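Local coordinates for UDP-N-acetylenolpyruvoylglucosamine reductase (Listeria monocytogenes, PDB 3TX1), which uses NADPH and its FAD cofactor to reduce UDP-N-acetylenolpyruvoylglucosamine to UDP-N-acetylmuramate, a step of peptidoglycan synthesis for the bacterial cell wall, at residues L104-I117 against M120-A132. Residues are numbered along the deposited sequence; the frame is centred on the assembly and turned at random.
Sequences LDLLQTIERNNTQI and MSGAKLIDTAKFA. With FAD (flavin-adenine dinucleotide), chain B.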
loop_
_atom_site.group_PDB
_atom_site.type_symbol
_atom_site.label_atom_id
_atom_site.label_comp_id
_atom_site.label_asym_id
_atom_site.label_seq_id
_atom_site.Cartn_x
_atom_site.Cartn_y
_atom_site.Cartn_z
ATOM N N LEU A 104 -2.308 -11.424 2.112
ATOM C CA LEU A 104 -1.694 -12.040 3.257
ATOM C C LEU A 104 -2.229 -11.493 4.544
ATOM O O LEU A 104 -1.536 -11.344 5.513
ATOM C CB LEU A 104 -0.202 -11.853 3.207
ATOM C CG LEU A 104 0.413 -12.028 1.846
ATOM C CD1 LEU A 104 1.723 -11.311 1.772
ATOM C CD2 LEU A 104 0.593 -13.470 1.509
ATOM N N ASP A 105 -3.501 -11.208 4.531
ATOM C CA ASP A 105 -4.206 -10.659 5.667
ATOM C C ASP A 105 -3.956 -11.502 6.909
ATOM O O ASP A 105 -3.739 -10.956 7.985
ATOM C CB ASP A 105 -5.695 -10.652 5.361
ATOM C CG ASP A 105 -6.388 -9.434 5.912
ATOM O OD1 ASP A 105 -5.820 -8.774 6.809
ATOM O OD2 ASP A 105 -7.498 -9.110 5.436
ATOM N N LEU A 106 -3.954 -12.834 6.756
ATOM C CA LEU A 106 -3.765 -13.747 7.904
ATOM C C LEU A 106 -2.354 -13.802 8.501
ATOM O O LEU A 106 -2.150 -14.391 9.546
ATOM C CB LEU A 106 -4.246 -15.142 7.556
ATOM C CG LEU A 106 -5.692 -15.037 7.089
ATOM C CD1 LEU A 106 -6.198 -16.329 6.468
ATOM C CD2 LEU A 106 -6.551 -14.617 8.261
ATOM N N LEU A 107 -1.386 -13.188 7.837
ATOM C CA LEU A 107 -0.050 -13.172 8.351
ATOM C C LEU A 107 0.078 -11.843 9.043
ATOM O O LEU A 107 0.581 -10.890 8.460
ATOM C CB LEU A 107 0.951 -13.346 7.217
ATOM C CG LEU A 107 0.779 -14.624 6.369
ATOM C CD1 LEU A 107 1.934 -14.783 5.407
ATOM C CD2 LEU A 107 0.646 -15.873 7.228
ATOM N N GLN A 108 -0.387 -11.822 10.299
ATOM C CA GLN A 108 -0.572 -10.624 11.145
ATOM C C GLN A 108 0.391 -10.305 12.292
ATOM O O GLN A 108 0.391 -9.194 12.806
ATOM C CB GLN A 108 -1.972 -10.689 11.762
ATOM C CG GLN A 108 -3.048 -10.024 10.921
ATOM C CD GLN A 108 -4.408 -10.053 11.596
ATOM O OE1 GLN A 108 -5.097 -11.082 11.586
ATOM N NE2 GLN A 108 -4.811 -8.917 12.179
ATOM N N THR A 109 1.175 -11.273 12.726
ATOM C CA THR A 109 2.077 -11.106 13.869
ATOM C C THR A 109 3.043 -9.929 13.993
ATOM O O THR A 109 3.746 -9.573 13.040
ATOM C CB THR A 109 2.871 -12.382 14.061
ATOM O OG1 THR A 109 2.210 -13.143 15.066
ATOM C CG2 THR A 109 4.286 -12.072 14.497
ATOM N N ILE A 110 3.113 -9.383 15.212
ATOM C CA ILE A 110 4.024 -8.299 15.560
ATOM C C ILE A 110 4.786 -8.690 16.838
ATOM O O ILE A 110 4.156 -8.952 17.864
ATOM C CB ILE A 110 3.254 -6.986 15.840
ATOM C CG1 ILE A 110 2.177 -6.721 14.781
ATOM C CG2 ILE A 110 4.214 -5.810 15.990
ATOM C CD1 ILE A 110 1.739 -5.270 14.716
ATOM N N GLU A 111 6.123 -8.698 16.807
ATOM C CA GLU A 111 6.892 -9.126 17.992
ATOM C C GLU A 111 7.971 -8.182 18.546
ATOM O O GLU A 111 8.592 -7.412 17.808
ATOM C CB GLU A 111 7.520 -10.523 17.777
ATOM C CG GLU A 111 6.567 -11.671 17.436
ATOM C CD GLU A 111 5.396 -11.832 18.398
ATOM O OE1 GLU A 111 5.434 -11.364 19.568
ATOM O OE2 GLU A 111 4.415 -12.455 17.966
ATOM N N ARG A 112 8.225 -8.334 19.841
ATOM C CA ARG A 112 9.279 -7.633 20.554
ATOM C C ARG A 112 10.528 -8.457 20.515
ATOM O O ARG A 112 10.506 -9.630 20.776
ATOM C CB ARG A 112 8.873 -7.398 22.025
ATOM C CG ARG A 112 9.323 -8.463 23.048
ATOM C CD ARG A 112 10.349 -7.951 24.069
ATOM N NE ARG A 112 11.234 -8.979 24.625
ATOM C CZ ARG A 112 12.528 -9.094 24.358
ATOM N NH1 ARG A 112 13.105 -8.278 23.512
ATOM N NH2 ARG A 112 13.244 -10.040 24.920
ATOM N N ASN A 113 11.633 -7.830 20.195
ATOM C CA ASN A 113 12.905 -8.556 20.174
ATOM C C ASN A 113 14.105 -7.659 20.523
ATOM O O ASN A 113 14.859 -7.259 19.636
ATOM C CB ASN A 113 13.070 -9.144 18.773
ATOM C CG ASN A 113 14.447 -9.722 18.537
ATOM O OD1 ASN A 113 15.187 -10.057 19.493
ATOM N ND2 ASN A 113 14.815 -9.831 17.248
ATOM N N ASN A 114 14.301 -7.393 21.814
ATOM C CA ASN A 114 15.273 -6.393 22.335
ATOM C C ASN A 114 14.903 -5.033 21.702
ATOM O O ASN A 114 13.741 -4.650 21.772
ATOM C CB ASN A 114 16.775 -6.821 22.245
ATOM C CG ASN A 114 17.577 -6.102 21.150
ATOM O OD1 ASN A 114 17.337 -6.265 19.944
ATOM N ND2 ASN A 114 18.598 -5.346 21.585
ATOM N N THR A 115 15.849 -4.338 21.075
ATOM C CA THR A 115 15.573 -3.039 20.463
ATOM C C THR A 115 14.942 -3.185 19.049
ATOM O O THR A 115 14.619 -2.187 18.376
ATOM C CB THR A 115 16.828 -2.128 20.419
ATOM O OG1 THR A 115 17.855 -2.764 19.659
ATOM C CG2 THR A 115 17.361 -1.810 21.834
ATOM N N GLN A 116 14.703 -4.428 18.634
ATOM C CA GLN A 116 14.174 -4.707 17.298
ATOM C C GLN A 116 12.725 -5.172 17.205
ATOM O O GLN A 116 12.253 -5.993 18.017
ATOM C CB GLN A 116 15.070 -5.703 16.567
ATOM C CG GLN A 116 16.419 -5.129 16.178
ATOM C CD GLN A 116 17.205 -6.046 15.259
ATOM O OE1 GLN A 116 16.822 -7.190 15.009
ATOM N NE2 GLN A 116 18.316 -5.534 14.739
ATOM N N ILE A 117 12.049 -4.671 16.170
ATOM C CA ILE A 117 10.673 -5.057 15.903
ATOM C C ILE A 117 10.482 -5.942 14.647
ATOM O O ILE A 117 10.971 -5.621 13.551
ATOM C CB ILE A 117 9.715 -3.838 15.956
ATOM C CG1 ILE A 117 9.477 -3.458 17.429
ATOM C CG2 ILE A 117 8.386 -4.163 15.290
ATOM C CD1 ILE A 117 8.713 -2.178 17.648
ATOM N N MET A 120 4.828 -9.283 10.602
ATOM C CA MET A 120 4.462 -10.009 9.398
ATOM C C MET A 120 3.917 -9.067 8.307
ATOM O O MET A 120 3.486 -7.945 8.607
ATOM C CB MET A 120 3.507 -11.140 9.732
ATOM C CG MET A 120 4.257 -12.339 10.249
ATOM S SD MET A 120 3.127 -13.688 10.544
ATOM C CE MET A 120 4.281 -15.048 10.519
ATOM N N SER A 121 3.905 -9.513 7.052
ATOM C CA SER A 121 3.606 -8.588 5.971
ATOM C C SER A 121 2.158 -8.168 5.867
ATOM O O SER A 121 1.831 -7.234 5.117
ATOM C CB SER A 121 4.093 -9.141 4.651
ATOM O OG SER A 121 3.287 -10.224 4.280
ATOM N N GLY A 122 1.305 -8.843 6.640
ATOM C CA GLY A 122 -0.138 -8.595 6.618
ATOM C C GLY A 122 -0.511 -7.689 7.770
ATOM O O GLY A 122 -1.663 -7.287 7.904
ATOM N N ALA A 123 0.464 -7.382 8.619
ATOM C CA ALA A 123 0.243 -6.471 9.734
ATOM C C ALA A 123 0.068 -5.053 9.214
ATOM O O ALA A 123 0.627 -4.697 8.187
ATOM C CB ALA A 123 1.408 -6.526 10.725
ATOM N N LYS A 124 -0.710 -4.257 9.931
ATOM C CA LYS A 124 -0.947 -2.897 9.548
ATOM C C LYS A 124 0.205 -2.133 10.033
ATOM O O LYS A 124 0.705 -2.389 11.123
ATOM C CB LYS A 124 -2.233 -2.369 10.151
ATOM C CG LYS A 124 -3.417 -2.826 9.339
ATOM C CD LYS A 124 -4.723 -2.536 10.016
ATOM C CE LYS A 124 -5.833 -2.960 9.075
ATOM N NZ LYS A 124 -7.148 -2.501 9.611
ATOM N N LEU A 125 0.670 -1.223 9.195
ATOM C CA LEU A 125 1.791 -0.394 9.585
ATOM C C LEU A 125 1.460 0.475 10.804
ATOM O O LEU A 125 2.331 0.764 11.590
ATOM C CB LEU A 125 2.209 0.493 8.434
ATOM C CG LEU A 125 3.421 1.359 8.706
ATOM C CD1 LEU A 125 4.552 0.505 9.246
ATOM C CD2 LEU A 125 3.874 2.082 7.442
ATOM N N ILE A 126 0.212 0.893 10.962
ATOM C CA ILE A 126 -0.116 1.757 12.053
ATOM C C ILE A 126 0.034 1.031 13.394
ATOM O O ILE A 126 0.533 1.607 14.383
ATOM C CB ILE A 126 -1.495 2.405 11.860
ATOM C CG1 ILE A 126 -1.382 3.474 10.766
ATOM C CG2 ILE A 126 -1.963 3.028 13.170
ATOM C CD1 ILE A 126 -2.679 4.160 10.345
ATOM N N ASP A 127 -0.348 -0.253 13.401
ATOM C CA ASP A 127 -0.239 -1.106 14.597
ATOM C C ASP A 127 1.224 -1.316 14.960
ATOM O O ASP A 127 1.584 -1.339 16.126
ATOM C CB ASP A 127 -0.940 -2.432 14.373
ATOM C CG ASP A 127 -2.369 -2.256 13.862
ATOM O OD1 ASP A 127 -3.002 -3.236 13.414
ATOM O OD2 ASP A 127 -2.866 -1.123 13.884
ATOM N N THR A 128 2.076 -1.408 13.950
ATOM C CA THR A 128 3.494 -1.590 14.196
ATOM C C THR A 128 4.099 -0.322 14.814
ATOM O O THR A 128 5.029 -0.396 15.649
ATOM C CB THR A 128 4.229 -2.007 12.914
ATOM O OG1 THR A 128 3.390 -2.905 12.176
ATOM C CG2 THR A 128 5.556 -2.677 13.234
ATOM N N ALA A 129 3.559 0.842 14.456
ATOM C CA ALA A 129 4.069 2.064 15.077
ATOM C C ALA A 129 3.482 2.254 16.502
ATOM O O ALA A 129 4.048 2.977 17.336
ATOM C CB ALA A 129 3.837 3.278 14.178
ATOM N N LYS A 130 2.342 1.617 16.759
ATOM C CA LYS A 130 1.730 1.657 18.072
ATOM C C LYS A 130 2.495 0.781 19.034
ATOM O O LYS A 130 2.673 1.129 20.213
ATOM C CB LYS A 130 0.263 1.214 18.009
ATOM C CG LYS A 130 -0.666 2.383 17.695
ATOM C CD LYS A 130 -2.167 2.075 17.595
ATOM C CE LYS A 130 -2.839 3.299 16.952
ATOM N NZ LYS A 130 -4.248 3.144 16.497
ATOM N N PHE A 131 2.936 -0.362 18.525
ATOM C CA PHE A 131 3.642 -1.333 19.295
ATOM C C PHE A 131 4.852 -0.580 19.769
ATOM O O PHE A 131 4.945 -0.275 20.943
ATOM C CB PHE A 131 4.025 -2.489 18.383
ATOM C CG PHE A 131 4.192 -3.813 19.084
ATOM C CD1 PHE A 131 5.450 -4.262 19.471
ATOM C CD2 PHE A 131 3.080 -4.655 19.292
ATOM C CE1 PHE A 131 5.587 -5.502 20.096
ATOM C CE2 PHE A 131 3.211 -5.893 19.909
ATOM C CZ PHE A 131 4.466 -6.312 20.318
ATOM N N ALA A 132 5.719 -0.204 18.831
ATOM C CA ALA A 132 6.991 0.538 19.073
ATOM C C ALA A 132 6.991 1.516 20.238
ATOM O O ALA A 132 7.964 1.600 21.013
ATOM C CB ALA A 132 7.424 1.278 17.815
HETATM P PA FAD B . -1.299 -1.819 -1.587
HETATM O O1A FAD B . -2.182 -2.990 -1.315
HETATM O O2A FAD B . -1.912 -0.500 -1.960
HETATM O O5B FAD B . -0.325 -2.169 -2.806
HETATM C C5B FAD B . 0.852 -1.369 -2.794
HETATM C C4B FAD B . 1.967 -1.983 -3.614
HETATM O O4B FAD B . 2.749 -2.855 -2.814
HETATM C C3B FAD B . 1.544 -2.798 -4.816
HETATM O O3B FAD B . 2.650 -2.746 -5.751
HETATM C C2B FAD B . 1.462 -4.194 -4.201
HETATM O O2B FAD B . 1.519 -5.330 -5.085
HETATM C C1B FAD B . 2.692 -4.176 -3.341
HETATM N N9A FAD B . 2.513 -5.047 -2.193
HETATM C C8A FAD B . 1.533 -5.015 -1.278
HETATM N N7A FAD B . 1.797 -5.946 -0.318
HETATM C C5A FAD B . 2.959 -6.575 -0.602
HETATM C C6A FAD B . 3.801 -7.671 -0.055
HETATM N N6A FAD B . 3.485 -8.362 1.075
HETATM N N1A FAD B . 4.933 -7.972 -0.725
HETATM C C2A FAD B . 5.306 -7.336 -1.828
HETATM N N3A FAD B . 4.592 -6.369 -2.405
HETATM C C4A FAD B . 3.430 -5.956 -1.852
HETATM N N1 FAD B . 2.380 6.447 1.738
HETATM C C2 FAD B . 3.474 7.038 2.279
HETATM O O2 FAD B . 4.604 6.618 1.980
HETATM N N3 FAD B . 3.426 8.044 3.163
HETATM C C4 FAD B . 2.294 8.596 3.577
HETATM O O4 FAD B . 2.289 9.562 4.374
HETATM C C4X FAD B . 1.062 8.009 3.031
HETATM N N5 FAD B . -0.120 8.495 3.399
HETATM C C5X FAD B . -1.273 7.998 2.930
HETATM C C6 FAD B . -2.463 8.551 3.379
HETATM C C7 FAD B . -3.665 8.054 2.947
HETATM C C7M FAD B . -4.949 8.675 3.431
HETATM C C8 FAD B . -3.634 6.912 2.006
HETATM C C8M FAD B . -4.893 6.324 1.481
HETATM C C9 FAD B . -2.459 6.367 1.566
HETATM C C9A FAD B . -1.258 6.878 1.995
HETATM N N10 FAD B . -0.024 6.322 1.575
HETATM C C10 FAD B . 1.162 6.883 2.082
HETATM C "C1'" FAD B . 0.002 5.210 0.606
HETATM C "C2'" FAD B . -0.010 3.864 1.294
HETATM O "O2'" FAD B . -0.450 4.004 2.643
HETATM C "C3'" FAD B . 1.378 3.254 1.335
HETATM O "O3'" FAD B . 1.848 3.230 -0.007
HETATM C "C4'" FAD B . 1.305 1.838 1.898
HETATM O "O4'" FAD B . 2.570 1.419 2.429
HETATM C "C5'" FAD B . 0.757 0.834 0.898
HETATM O "O5'" FAD B . 0.245 -0.246 1.642
HETATM P P FAD B . -0.753 -1.329 1.068
HETATM O O1P FAD B . -0.580 -2.508 1.956
HETATM O O2P FAD B . -2.062 -0.620 0.999
HETATM O O3P FAD B . -0.267 -1.607 -0.394
#
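Met-120 N gives Thr-109 O a nearly straight bond (2.7 Å, 160° at the hydrogen) at the end of the hairpin of strands 110-113 and 116-120, whose apolar side chains also meet the helix that follows it. Further along, Gly-122 N makes a weak, bent bond to Leu-107 O (2.8 Å). Gly-122 CA also turns a hydrogen to Leu-104 O (3.3 Å), its backbone lying close against the 104-107 turn.

Among the apolar contacts, Ile-110 divides its branches. CG2, anti to the backbone N, sits over one face of the Phe-131 ring, displaced toward the rim, in a CH-pi contact (3.8 Å to the centroid). CG1 meets Ala-123 CB just before the helix, while CD1 comes across Asp-127 CB at about a right angle and touches Thr-128 OG1. Phe-131, its CG anti to N (chi1 -153°), reaches the hairpin, with Ile-117 CD1 at the ring edge. The same methyl packs on Ala-132 CB (3.7 Å). Met-120 SD rests beside Thr-109 CB and Leu-107 CB.

Lys-124 O, at the N-cap, accepts from Thr-128 OG1 (2.9 Å) and Thr-128 N, which come from opposite faces of its carbonyl plane; the hydroxyl proton is thus used at the helix start. Before the hairpin, Leu-104 CD1, with Ser-121 CB, borders the FAD adenine amino nitrogen, N6A.

The chemistry implies that one firm and one weak main-chain bond hold the 120-122 turn against the 107-109 loop, with Leu-104 and Ser-121 at the adenine end of the cofactor pocket, while largely nonpolar packing seats the helix against the hairpin further along.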